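Local coordinates for protein pumilio homolog 23 (Arabidopsis thaliana, PDB 5WZJ) that binds RNA in a sequence-specific way through pumilio repeats, recognising a segment of 18S ribosomal RNA, at residues L317-C322 with L355-S360. Numbering follows the deposited sequence.
Sequences LSVDRC and LEQGKS. With nucleotides of chain B.
Lys-359 reaches across to the carbonyls of Ser-318, Val-319 and Asp-320 with its methylenes, CG lying 3.3 Å from Ser-318 O and CE 3.7 Å from Val-319 O. Bends at chi2 (-59°) and chi4 (-60°) fold the chain, the second turning NZ back to its own loop, where it donates to Gln-357 O at 2.9 Å. Val-319 also lays CB and CG1 against Gln-357 OE1, with CG1 3.6 Å from it.

No direct hydrogen bond joins the two segments; one water does the polar work. It donates to Val-319 O (2.6 Å) and to Gln-357 OE1 and accepts from Lys-359 NZ, so the ammonium group is held by both the water and Gln-357 O. An alanine in place of Lys-359 would probably leave Gln-357 O and the water without their ammonium donor and open a gap beside the three carbonyls.

Each loop is also braced from within. Asp-320 OD2 makes a capping bond, accepting from Cys-322 N, which approaches from above the carboxylate plane, and it also accepts from Ala-323 N. Gly-358, with positive phi, is the C-prime residue of a Schellman motif ending helix 351-356.

RNA borders the contact. Lys-359 CD lies 3.6 Å from N3 of U6 of chain B, and one guanidinium face of Arg-321, toward its rim, meets C4' of G7 of chain B, 3.5 Å above the plane.

The contact joins the turn between helices 314-318 and 323-332, in Pumilio repeat 6, to the turn between helices 351-356 and 360-373, two inter-helix turns, with helix 337-347 between them in the chain, in the right-handed superhelix of pumilio repeats. Lys-359 also touches Asn-324 on helix 323-332, while Leu-355 packs against helices 377-388 and 405-410.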
loop_
_atom_site.group_PDB
_atom_site.type_symbol
_atom_site.label_atom_id
_atom_site.label_comp_id
_atom_site.label_asym_id
_atom_site.label_seq_id
_atom_site.Cartn_x
_atom_site.Cartn_y
_atom_site.Cartn_z
ATOM N N LEU A 317 12.992 4.510 -18.897
ATOM C CA LEU A 317 12.683 4.630 -17.475
ATOM C C LEU A 317 12.139 3.320 -16.906
ATOM O O LEU A 317 12.378 3.000 -15.731
ATOM C CB LEU A 317 11.699 5.788 -17.256
ATOM C CG LEU A 317 12.264 7.178 -17.595
ATOM C CD1 LEU A 317 11.179 8.244 -17.574
ATOM C CD2 LEU A 317 13.421 7.577 -16.662
ATOM N N SER A 318 11.461 2.526 -17.735
ATOM C CA SER A 318 10.904 1.252 -17.288
ATOM C C SER A 318 11.968 0.197 -17.021
ATOM O O SER A 318 11.695 -0.764 -16.297
ATOM C CB SER A 318 9.911 0.722 -18.318
ATOM O OG SER A 318 8.802 1.589 -18.433
ATOM N N VAL A 319 13.174 0.332 -17.584
ATOM C CA VAL A 319 14.219 -0.644 -17.285
ATOM C C VAL A 319 15.087 -0.217 -16.117
ATOM O O VAL A 319 15.956 -0.989 -15.685
ATOM C CB VAL A 319 15.102 -0.941 -18.517
ATOM C CG1 VAL A 319 14.249 -1.463 -19.654
ATOM C CG2 VAL A 319 15.883 0.288 -18.951
ATOM N N ASP A 320 14.863 0.972 -15.567
ATOM C CA ASP A 320 15.646 1.408 -14.424
ATOM C C ASP A 320 15.054 0.884 -13.121
ATOM O O ASP A 320 13.832 0.895 -12.922
ATOM C CB ASP A 320 15.739 2.928 -14.378
ATOM C CG ASP A 320 16.492 3.408 -13.165
ATOM O OD1 ASP A 320 17.728 3.248 -13.164
ATOM O OD2 ASP A 320 15.851 3.909 -12.210
ATOM N N ARG A 321 15.942 0.452 -12.221
ATOM C CA ARG A 321 15.534 -0.177 -10.969
ATOM C C ARG A 321 14.672 0.731 -10.098
ATOM O O ARG A 321 13.909 0.224 -9.267
ATOM C CB ARG A 321 16.780 -0.633 -10.190
ATOM C CG ARG A 321 17.611 0.514 -9.619
ATOM C CD ARG A 321 19.043 0.090 -9.233
ATOM N NE ARG A 321 19.101 -0.878 -8.136
ATOM C CZ ARG A 321 19.182 -0.551 -6.847
ATOM N NH1 ARG A 321 19.240 -1.504 -5.921
ATOM N NH2 ARG A 321 19.201 0.726 -6.481
ATOM N N CYS A 322 14.780 2.053 -10.236
ATOM C CA CYS A 322 13.932 2.969 -9.474
ATOM C C CYS A 322 12.849 3.614 -10.323
ATOM O O CYS A 322 11.682 3.661 -9.922
ATOM C CB CYS A 322 14.778 4.075 -8.819
ATOM S SG CYS A 322 15.912 3.483 -7.543
ATOM N N LEU A 355 9.590 -8.223 -19.018
ATOM C CA LEU A 355 9.449 -9.433 -18.209
ATOM C C LEU A 355 10.801 -10.090 -17.949
ATOM O O LEU A 355 11.063 -10.556 -16.833
ATOM C CB LEU A 355 8.498 -10.415 -18.889
ATOM C CG LEU A 355 7.046 -9.960 -19.027
ATOM C CD1 LEU A 355 6.286 -10.952 -19.886
ATOM C CD2 LEU A 355 6.381 -9.823 -17.658
ATOM N N GLU A 356 11.676 -10.123 -18.962
ATOM C CA GLU A 356 13.006 -10.703 -18.793
ATOM C C GLU A 356 13.803 -9.969 -17.718
ATOM O O GLU A 356 14.528 -10.598 -16.937
ATOM C CB GLU A 356 13.774 -10.669 -20.120
ATOM C CG GLU A 356 13.300 -11.678 -21.150
ATOM C CD GLU A 356 13.935 -11.461 -22.519
ATOM O OE1 GLU A 356 14.628 -10.441 -22.714
ATOM O OE2 GLU A 356 13.732 -12.308 -23.408
ATOM N N GLN A 357 13.683 -8.642 -17.661
ATOM C CA GLN A 357 14.500 -7.834 -16.764
ATOM C C GLN A 357 13.845 -7.576 -15.404
ATOM O O GLN A 357 14.312 -6.704 -14.664
ATOM C CB GLN A 357 14.848 -6.512 -17.442
ATOM C CG GLN A 357 15.571 -6.699 -18.774
ATOM C CD GLN A 357 15.877 -5.389 -19.445
ATOM O OE1 GLN A 357 16.085 -4.373 -18.780
ATOM N NE2 GLN A 357 15.895 -5.395 -20.764
ATOM N N GLY A 358 12.792 -8.311 -15.056
ATOM C CA GLY A 358 12.204 -8.194 -13.733
ATOM C C GLY A 358 11.373 -6.943 -13.526
ATOM O O GLY A 358 11.358 -6.385 -12.419
ATOM N N LYS A 359 10.666 -6.494 -14.560
ATOM C CA LYS A 359 9.879 -5.271 -14.543
ATOM C C LYS A 359 8.412 -5.573 -14.848
ATOM O O LYS A 359 7.721 -4.796 -15.503
ATOM C CB LYS A 359 10.455 -4.258 -15.536
ATOM C CG LYS A 359 11.921 -3.872 -15.257
ATOM C CD LYS A 359 12.086 -3.257 -13.863
ATOM C CE LYS A 359 13.532 -2.816 -13.586
ATOM N NZ LYS A 359 14.493 -3.967 -13.672
ATOM N N SER A 360 7.912 -6.713 -14.359
ATOM C CA SER A 360 6.550 -7.133 -14.682
ATOM C C SER A 360 5.480 -6.189 -14.126
ATOM O O SER A 360 4.358 -6.188 -14.629
ATOM C CB SER A 360 6.310 -8.561 -14.166
ATOM O OG SER A 360 6.556 -8.671 -12.773
ATOM P P U B 6 9.567 -8.826 -6.862
ATOM O OP1 U B 6 9.694 -9.522 -8.166
ATOM O OP2 U B 6 9.321 -9.601 -5.633
ATOM O "O5'" U B 6 10.861 -7.937 -6.601
ATOM C "C5'" U B 6 12.154 -8.325 -7.044
ATOM C "C4'" U B 6 12.983 -7.111 -7.379
ATOM O "O4'" U B 6 12.517 -6.565 -8.644
ATOM C "C3'" U B 6 12.885 -5.970 -6.359
ATOM O "O3'" U B 6 14.143 -5.299 -6.244
ATOM C "C2'" U B 6 11.849 -5.035 -6.984
ATOM O "O2'" U B 6 11.968 -3.684 -6.591
ATOM C "C1'" U B 6 12.134 -5.209 -8.475
ATOM N N1 U B 6 10.986 -4.950 -9.362
ATOM C C2 U B 6 11.025 -3.817 -10.161
ATOM O O2 U B 6 11.958 -3.023 -10.139
ATOM N N3 U B 6 9.933 -3.640 -10.979
ATOM C C4 U B 6 8.836 -4.475 -11.091
ATOM O O4 U B 6 7.927 -4.193 -11.883
ATOM C C5 U B 6 8.874 -5.627 -10.239
ATOM C C6 U B 6 9.917 -5.820 -9.418
ATOM P P G B 7 14.726 -4.965 -4.779
ATOM O OP1 G B 7 16.078 -5.567 -4.712
ATOM O OP2 G B 7 13.662 -5.209 -3.779
ATOM O "O5'" G B 7 14.886 -3.378 -4.749
ATOM C "C5'" G B 7 15.891 -2.735 -5.509
ATOM C "C4'" G B 7 15.786 -1.235 -5.395
ATOM O "O4'" G B 7 14.693 -0.735 -6.210
ATOM C "C3'" G B 7 15.470 -0.696 -4.012
ATOM O "O3'" G B 7 16.593 -0.710 -3.152
ATOM C "C2'" G B 7 14.939 0.698 -4.328
ATOM O "O2'" G B 7 16.010 1.581 -4.613
ATOM C "C1'" G B 7 14.165 0.439 -5.629
ATOM N N9 G B 7 12.735 0.237 -5.353
ATOM C C8 G B 7 12.134 -0.885 -4.830
ATOM N N7 G B 7 10.854 -0.728 -4.661
ATOM C C5 G B 7 10.594 0.570 -5.079
ATOM C C6 G B 7 9.380 1.304 -5.126
ATOM O O6 G B 7 8.257 0.925 -4.791
ATOM N N1 G B 7 9.550 2.589 -5.628
ATOM C C2 G B 7 10.761 3.104 -6.018
ATOM N N2 G B 7 10.745 4.368 -6.466
ATOM N N3 G B 7 11.904 2.432 -5.975
ATOM C C4 G B 7 11.749 1.183 -5.500
HETATM O O HOH W 1 15.961 -3.582 -16.218
#